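Quinone reductase (Klebsiella pneumoniae subsp. pneumoniae, PDB 4GI5) probably catalyses the NAD(P)H-dependent reduction of quinones, using a bound flavin-adenine dinucleotide as its redox cofactor. Local coordinates at residues B[68-80]-B[84-98]. Residues are numbered along the deposited sequence; the frame is centred on the assembly and turned at random.
Sequences AGYDADDSGAPPV and WRPTLDSKQAFAQGT. With FAD (flavin-adenine dinucleotide), chain C.
The indole of Trp84 has Ala72 on one face and the backbone N of Pro86 on the opposite one, with Tyr70 and Ser75 at its edge. Ala72 CB stands 3.5 Å from the centroid of the five-membered ring of Trp84, 3° off the ring normal, a CH-pi contact. The six-membered ring turns its edge to the face of Tyr70, a T-shaped pair with planes at 66° and CH2 foremost. Trp84 CG lies anti to the backbone N (chi1 -172°), which carries the indole against the short 3-10 turn at Ala72, where Trp84 NE1 gives Ser75 OG a long hydrogen bond of 3.3 Å. At the edge of the Tyr70 ring, near its plane, lie FAD C8M and Pro86 O; Tyr70 OH donates to Pro86 O over 2.7 Å, in the carbonyl plane and on a lone pair, while Pro86 CB packs on Tyr70 CE2.

The Asp89 carboxylate ties the returning loop to the helix: OD2 accepts Val80 N on its syn side at 2.8 Å, and OD1 accepts Arg85 N from above the carboxylate plane. One water joins Asp89 OD2, Ser75 OG and Pro78 O; a second bridges Pro78 O and Gln92 OE1. Val80 CG2 lies against the Gln92 amide. Beyond the helix end, Thr98 OG1 donates to Ser75 O at 2.6 Å, and Ala93 CB abuts the same carbonyl oxygen.

Pro86 also packs against Trp123 of the second subunit. Arg85 NE reaches FAD O2A at 2.9 Å, and FAD C3B sits over one face of the Arg85 guanidinium; the same FAD is also hydrogen-bonded by Tyr182 and Asp220 of the second subunit. The loop between strand 55-60 and helix 86-96 thus folds back over that helix, whose start helps form an FAD site shared across the dimer, as in flavodoxin-like quinone reductases.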
loop_
_atom_site.group_PDB
_atom_site.type_symbol
_atom_site.label_atom_id
_atom_site.label_comp_id
_atom_site.label_asym_id
_atom_site.label_seq_id
_atom_site.Cartn_x
_atom_site.Cartn_y
_atom_site.Cartn_z
ATOM N N ALA B 68 6.452 -13.036 -3.480
ATOM C CA ALA B 68 6.151 -11.663 -2.965
ATOM C C ALA B 68 7.031 -11.110 -1.849
ATOM O O ALA B 68 7.172 -9.898 -1.769
ATOM C CB ALA B 68 4.704 -11.651 -2.459
ATOM N N GLY B 69 7.604 -11.937 -0.986
ATOM C CA GLY B 69 8.294 -11.534 0.204
ATOM C C GLY B 69 9.756 -11.347 -0.030
ATOM O O GLY B 69 10.469 -12.354 -0.181
ATOM N N TYR B 70 10.244 -10.136 -0.092
ATOM C CA TYR B 70 11.682 -9.879 -0.294
ATOM C C TYR B 70 12.448 -10.481 0.905
ATOM O O TYR B 70 12.119 -10.209 2.090
ATOM C CB TYR B 70 11.910 -8.362 -0.366
ATOM C CG TYR B 70 13.300 -7.910 -0.431
ATOM C CD1 TYR B 70 14.230 -8.589 -1.121
ATOM C CD2 TYR B 70 13.686 -6.709 0.123
ATOM C CE1 TYR B 70 15.546 -8.141 -1.235
ATOM C CE2 TYR B 70 15.007 -6.267 0.099
ATOM C CZ TYR B 70 15.973 -7.038 -0.575
ATOM O OH TYR B 70 17.270 -6.633 -0.677
ATOM N N ASP B 71 13.527 -11.238 0.633
ATOM C CA ASP B 71 14.295 -11.845 1.709
ATOM C C ASP B 71 15.705 -12.202 1.177
ATOM O O ASP B 71 16.050 -11.886 0.044
ATOM C CB ASP B 71 13.597 -13.033 2.342
ATOM C CG ASP B 71 13.498 -14.236 1.450
ATOM O OD1 ASP B 71 14.206 -14.299 0.420
ATOM O OD2 ASP B 71 12.631 -15.127 1.763
ATOM N N ALA B 72 16.496 -12.803 2.063
ATOM C CA ALA B 72 17.933 -13.022 1.821
ATOM C C ALA B 72 18.188 -13.974 0.677
ATOM O O ALA B 72 19.238 -13.904 0.027
ATOM C CB ALA B 72 18.671 -13.455 3.123
ATOM N N ASP B 73 17.203 -14.730 0.280
ATOM C CA ASP B 73 17.379 -15.633 -0.872
ATOM C C ASP B 73 17.401 -14.856 -2.188
ATOM O O ASP B 73 17.704 -15.410 -3.241
ATOM C CB ASP B 73 16.280 -16.662 -0.936
ATOM C CG ASP B 73 16.459 -17.769 0.140
ATOM O OD1 ASP B 73 17.591 -18.012 0.575
ATOM O OD2 ASP B 73 15.492 -18.284 0.614
ATOM N N ASP B 74 16.970 -13.577 -2.187
ATOM C CA ASP B 74 16.989 -12.783 -3.426
ATOM C C ASP B 74 18.304 -12.163 -3.780
ATOM O O ASP B 74 18.407 -11.619 -4.866
ATOM C CB ASP B 74 15.925 -11.654 -3.272
ATOM C CG ASP B 74 14.569 -12.224 -3.172
ATOM O OD1 ASP B 74 14.281 -13.377 -3.712
ATOM O OD2 ASP B 74 13.636 -11.606 -2.538
ATOM N N SER B 75 19.287 -12.171 -2.876
ATOM C CA SER B 75 20.529 -11.382 -3.068
ATOM C C SER B 75 21.628 -12.221 -3.684
ATOM O O SER B 75 22.641 -11.590 -4.065
ATOM C CB SER B 75 21.005 -10.672 -1.783
ATOM O OG SER B 75 21.323 -11.608 -0.751
ATOM N N GLY B 76 21.441 -13.578 -3.720
ATOM C CA GLY B 76 22.394 -14.465 -4.438
ATOM C C GLY B 76 23.813 -14.540 -3.819
ATOM O O GLY B 76 24.761 -14.842 -4.477
ATOM N N ALA B 77 23.979 -14.157 -2.582
ATOM C CA ALA B 77 25.337 -13.988 -1.913
ATOM C C ALA B 77 25.157 -13.955 -0.465
ATOM O O ALA B 77 24.083 -13.635 0.040
ATOM C CB ALA B 77 26.026 -12.769 -2.377
ATOM N N PRO B 78 26.203 -14.276 0.298
ATOM C CA PRO B 78 26.123 -14.115 1.721
ATOM C C PRO B 78 25.946 -12.647 2.089
ATOM O O PRO B 78 26.213 -11.775 1.275
ATOM C CB PRO B 78 27.522 -14.591 2.241
ATOM C CG PRO B 78 28.084 -15.371 1.104
ATOM C CD PRO B 78 27.490 -14.836 -0.178
ATOM N N PRO B 79 25.550 -12.373 3.346
ATOM C CA PRO B 79 25.393 -10.956 3.744
ATOM C C PRO B 79 26.618 -10.163 3.558
ATOM O O PRO B 79 27.748 -10.619 3.892
ATOM C CB PRO B 79 25.096 -11.066 5.253
ATOM C CG PRO B 79 24.458 -12.380 5.406
ATOM C CD PRO B 79 25.189 -13.289 4.422
ATOM N N VAL B 80 26.503 -8.956 3.086
ATOM C CA VAL B 80 27.605 -8.125 2.934
ATOM C C VAL B 80 28.246 -7.681 4.239
ATOM O O VAL B 80 29.475 -7.559 4.292
ATOM C CB VAL B 80 27.270 -6.955 1.990
ATOM C CG1 VAL B 80 26.358 -5.973 2.626
ATOM C CG2 VAL B 80 28.501 -6.208 1.516
ATOM N N TRP B 84 22.277 -9.776 7.181
ATOM C CA TRP B 84 21.677 -9.380 5.924
ATOM C C TRP B 84 20.835 -8.089 6.190
ATOM O O TRP B 84 20.171 -8.006 7.245
ATOM C CB TRP B 84 20.751 -10.460 5.477
ATOM C CG TRP B 84 20.231 -10.275 4.159
ATOM C CD1 TRP B 84 20.878 -10.520 2.954
ATOM C CD2 TRP B 84 18.947 -9.716 3.808
ATOM N NE1 TRP B 84 20.068 -10.165 1.909
ATOM C CE2 TRP B 84 18.865 -9.749 2.372
ATOM C CE3 TRP B 84 17.846 -9.324 4.565
ATOM C CZ2 TRP B 84 17.774 -9.298 1.672
ATOM C CZ3 TRP B 84 16.640 -8.944 3.826
ATOM C CH2 TRP B 84 16.695 -8.913 2.407
ATOM N N ARG B 85 20.909 -7.136 5.270
ATOM C CA ARG B 85 20.101 -5.899 5.369
ATOM C C ARG B 85 19.362 -5.682 4.060
ATOM O O ARG B 85 19.954 -5.734 2.985
ATOM C CB ARG B 85 20.919 -4.721 5.642
ATOM C CG ARG B 85 21.511 -4.784 7.091
ATOM C CD ARG B 85 22.381 -3.619 7.365
ATOM N NE ARG B 85 21.655 -2.336 7.349
ATOM C CZ ARG B 85 22.261 -1.168 7.299
ATOM N NH1 ARG B 85 23.565 -1.116 7.381
ATOM N NH2 ARG B 85 21.584 -0.058 7.252
ATOM N N PRO B 86 18.017 -5.514 4.166
ATOM C CA PRO B 86 17.291 -5.250 2.902
ATOM C C PRO B 86 17.907 -4.220 1.980
ATOM O O PRO B 86 17.920 -4.411 0.779
ATOM C CB PRO B 86 15.898 -4.776 3.431
ATOM C CG PRO B 86 15.709 -5.475 4.722
ATOM C CD PRO B 86 17.122 -5.552 5.316
ATOM N N THR B 87 18.406 -3.177 2.549
ATOM C CA THR B 87 19.001 -2.140 1.735
ATOM C C THR B 87 20.388 -2.530 1.137
ATOM O O THR B 87 20.586 -2.590 -0.047
ATOM C CB THR B 87 19.126 -0.829 2.484
ATOM O OG1 THR B 87 19.808 -0.998 3.739
ATOM C CG2 THR B 87 17.754 -0.167 2.817
ATOM N N LEU B 88 21.364 -2.686 2.001
ATOM C CA LEU B 88 22.740 -2.823 1.531
ATOM C C LEU B 88 22.946 -4.100 0.787
ATOM O O LEU B 88 23.880 -4.164 -0.064
ATOM C CB LEU B 88 23.735 -2.746 2.714
ATOM C CG LEU B 88 23.745 -1.345 3.371
ATOM C CD1 LEU B 88 24.961 -1.246 4.339
ATOM C CD2 LEU B 88 23.857 -0.211 2.405
ATOM N N ASP B 89 22.222 -5.142 1.079
ATOM C CA ASP B 89 22.352 -6.395 0.371
ATOM C C ASP B 89 21.819 -6.304 -1.042
ATOM O O ASP B 89 22.402 -6.842 -1.997
ATOM C CB ASP B 89 21.935 -7.638 1.140
ATOM C CG ASP B 89 22.966 -7.939 2.226
ATOM O OD1 ASP B 89 22.855 -7.371 3.261
ATOM O OD2 ASP B 89 23.877 -8.749 1.998
ATOM N N SER B 90 20.796 -5.495 -1.241
ATOM C CA SER B 90 20.371 -5.119 -2.607
ATOM C C SER B 90 21.413 -4.320 -3.325
ATOM O O SER B 90 21.663 -4.565 -4.512
ATOM C CB SER B 90 19.009 -4.347 -2.558
ATOM O OG SER B 90 18.648 -4.015 -3.915
ATOM N N LYS B 91 21.977 -3.339 -2.666
ATOM C CA LYS B 91 22.976 -2.448 -3.282
ATOM C C LYS B 91 24.118 -3.363 -3.871
ATOM O O LYS B 91 24.508 -3.227 -5.054
ATOM C CB LYS B 91 23.587 -1.571 -2.268
ATOM C CG LYS B 91 24.720 -0.712 -2.814
ATOM C CD LYS B 91 25.280 0.271 -1.794
ATOM C CE LYS B 91 26.506 0.959 -2.457
ATOM N NZ LYS B 91 26.961 1.828 -1.385
ATOM N N GLN B 92 24.563 -4.292 -3.067
ATOM C CA GLN B 92 25.618 -5.244 -3.546
ATOM C C GLN B 92 25.116 -6.202 -4.624
ATOM O O GLN B 92 25.804 -6.360 -5.646
ATOM C CB GLN B 92 26.257 -6.002 -2.382
ATOM C CG GLN B 92 27.378 -6.886 -2.954
ATOM C CD GLN B 92 28.017 -7.761 -1.921
ATOM O OE1 GLN B 92 27.403 -8.706 -1.335
ATOM N NE2 GLN B 92 29.259 -7.434 -1.654
ATOM N N ALA B 93 23.931 -6.800 -4.466
ATOM C CA ALA B 93 23.407 -7.727 -5.458
ATOM C C ALA B 93 23.221 -7.108 -6.800
ATOM O O ALA B 93 23.545 -7.717 -7.863
ATOM C CB ALA B 93 22.123 -8.334 -5.019
ATOM N N PHE B 94 22.704 -5.889 -6.818
ATOM C CA PHE B 94 22.461 -5.207 -8.070
ATOM C C PHE B 94 23.843 -4.829 -8.719
ATOM O O PHE B 94 23.995 -5.001 -9.934
ATOM C CB PHE B 94 21.649 -3.924 -7.890
ATOM C CG PHE B 94 21.345 -3.226 -9.179
ATOM C CD1 PHE B 94 20.289 -3.651 -9.942
ATOM C CD2 PHE B 94 22.103 -2.211 -9.633
ATOM C CE1 PHE B 94 20.004 -3.111 -11.152
ATOM C CE2 PHE B 94 21.799 -1.577 -10.857
ATOM C CZ PHE B 94 20.796 -2.087 -11.630
ATOM N N ALA B 95 24.746 -4.303 -7.939
ATOM C CA ALA B 95 26.073 -3.846 -8.448
ATOM C C ALA B 95 26.896 -5.051 -8.922
ATOM O O ALA B 95 27.593 -4.915 -9.903
ATOM C CB ALA B 95 26.865 -3.077 -7.404
ATOM N N GLN B 96 26.832 -6.175 -8.256
ATOM C CA GLN B 96 27.674 -7.383 -8.531
ATOM C C GLN B 96 26.996 -8.349 -9.460
ATOM O O GLN B 96 27.632 -9.310 -9.910
ATOM C CB GLN B 96 28.042 -8.137 -7.243
ATOM C CG GLN B 96 28.939 -7.381 -6.310
ATOM C CD GLN B 96 30.123 -6.847 -7.066
ATOM O OE1 GLN B 96 30.844 -7.629 -7.689
ATOM N NE2 GLN B 96 30.275 -5.511 -7.115
ATOM N N GLY B 97 25.703 -8.186 -9.742
ATOM C CA GLY B 97 25.042 -9.065 -10.639
ATOM C C GLY B 97 24.615 -10.382 -10.081
ATOM O O GLY B 97 24.564 -11.374 -10.817
ATOM N N THR B 98 24.178 -10.424 -8.834
ATOM C CA THR B 98 23.757 -11.640 -8.188
ATOM C C THR B 98 22.302 -11.766 -7.838
ATOM O O THR B 98 21.893 -12.657 -7.087
ATOM C CB THR B 98 24.600 -11.897 -6.911
ATOM O OG1 THR B 98 24.425 -10.884 -5.889
ATOM C CG2 THR B 98 26.206 -11.935 -7.242
HETATM P PA FAD C . 18.418 -2.654 9.418
HETATM O O1A FAD C . 18.344 -3.984 9.992
HETATM O O2A FAD C . 18.869 -2.430 8.008
HETATM O O5B FAD C . 19.295 -1.773 10.434
HETATM C C5B FAD C . 19.389 -0.369 10.272
HETATM C C4B FAD C . 20.483 0.171 11.118
HETATM O O4B FAD C . 20.125 0.036 12.482
HETATM C C3B FAD C . 21.765 -0.620 10.856
HETATM O O3B FAD C . 22.730 0.437 10.733
HETATM C C2B FAD C . 21.909 -1.365 12.150
HETATM O O2B FAD C . 23.284 -1.669 12.436
HETATM C C1B FAD C . 21.260 -0.478 13.180
HETATM N N9A FAD C . 20.878 -1.301 14.363
HETATM C C8A FAD C . 20.287 -2.590 14.466
HETATM N N7A FAD C . 20.120 -2.984 15.727
HETATM C C5A FAD C . 20.683 -1.982 16.373
HETATM C C6A FAD C . 20.945 -1.878 17.817
HETATM N N6A FAD C . 20.483 -2.971 18.496
HETATM N N1A FAD C . 21.544 -0.768 18.319
HETATM C C2A FAD C . 21.972 0.144 17.496
HETATM N N3A FAD C . 21.695 0.052 16.134
HETATM C C4A FAD C . 21.056 -0.918 15.588
HETATM N N1 FAD C . 12.224 4.500 3.762
HETATM C C2 FAD C . 11.359 5.489 3.613
HETATM O O2 FAD C . 11.405 6.474 4.368
HETATM N N3 FAD C . 10.295 5.399 2.765
HETATM C C4 FAD C . 10.264 4.416 1.837
HETATM O O4 FAD C . 9.301 4.356 1.032
HETATM C C4X FAD C . 11.188 3.353 1.881
HETATM N N5 FAD C . 11.159 2.356 0.900
HETATM C C5X FAD C . 12.005 1.240 1.095
HETATM C C6 FAD C . 11.851 0.111 0.255
HETATM C C7 FAD C . 12.720 -0.971 0.421
HETATM C C7M FAD C . 12.504 -2.179 -0.422
HETATM C C8 FAD C . 13.750 -0.906 1.424
HETATM C C8M FAD C . 14.660 -2.100 1.681
HETATM C C9 FAD C . 13.906 0.174 2.278
HETATM C C9A FAD C . 13.027 1.276 2.098
HETATM N N10 FAD C . 13.101 2.389 2.983
HETATM C C10 FAD C . 12.206 3.458 2.895
HETATM C "C1'" FAD C . 14.005 2.383 4.111
HETATM C "C2'" FAD C . 13.447 1.459 5.196
HETATM O "O2'" FAD C . 12.247 1.965 5.823
HETATM C "C3'" FAD C . 14.551 1.282 6.256
HETATM O "O3'" FAD C . 15.576 0.521 5.587
HETATM C "C4'" FAD C . 14.066 0.413 7.441
HETATM O "O4'" FAD C . 13.127 1.180 8.214
HETATM C "C5'" FAD C . 15.247 -0.003 8.360
HETATM O "O5'" FAD C . 14.787 -0.938 9.332
HETATM P P FAD C . 15.498 -2.410 9.293
HETATM O O1P FAD C . 14.916 -3.200 10.480
HETATM O O2P FAD C . 15.462 -3.029 7.963
HETATM O O3P FAD C . 16.974 -1.869 9.610
HETATM O O HOH W 1 23.810 -10.608 0.169
HETATM O O HOH W 2 28.437 -10.797 0.263
#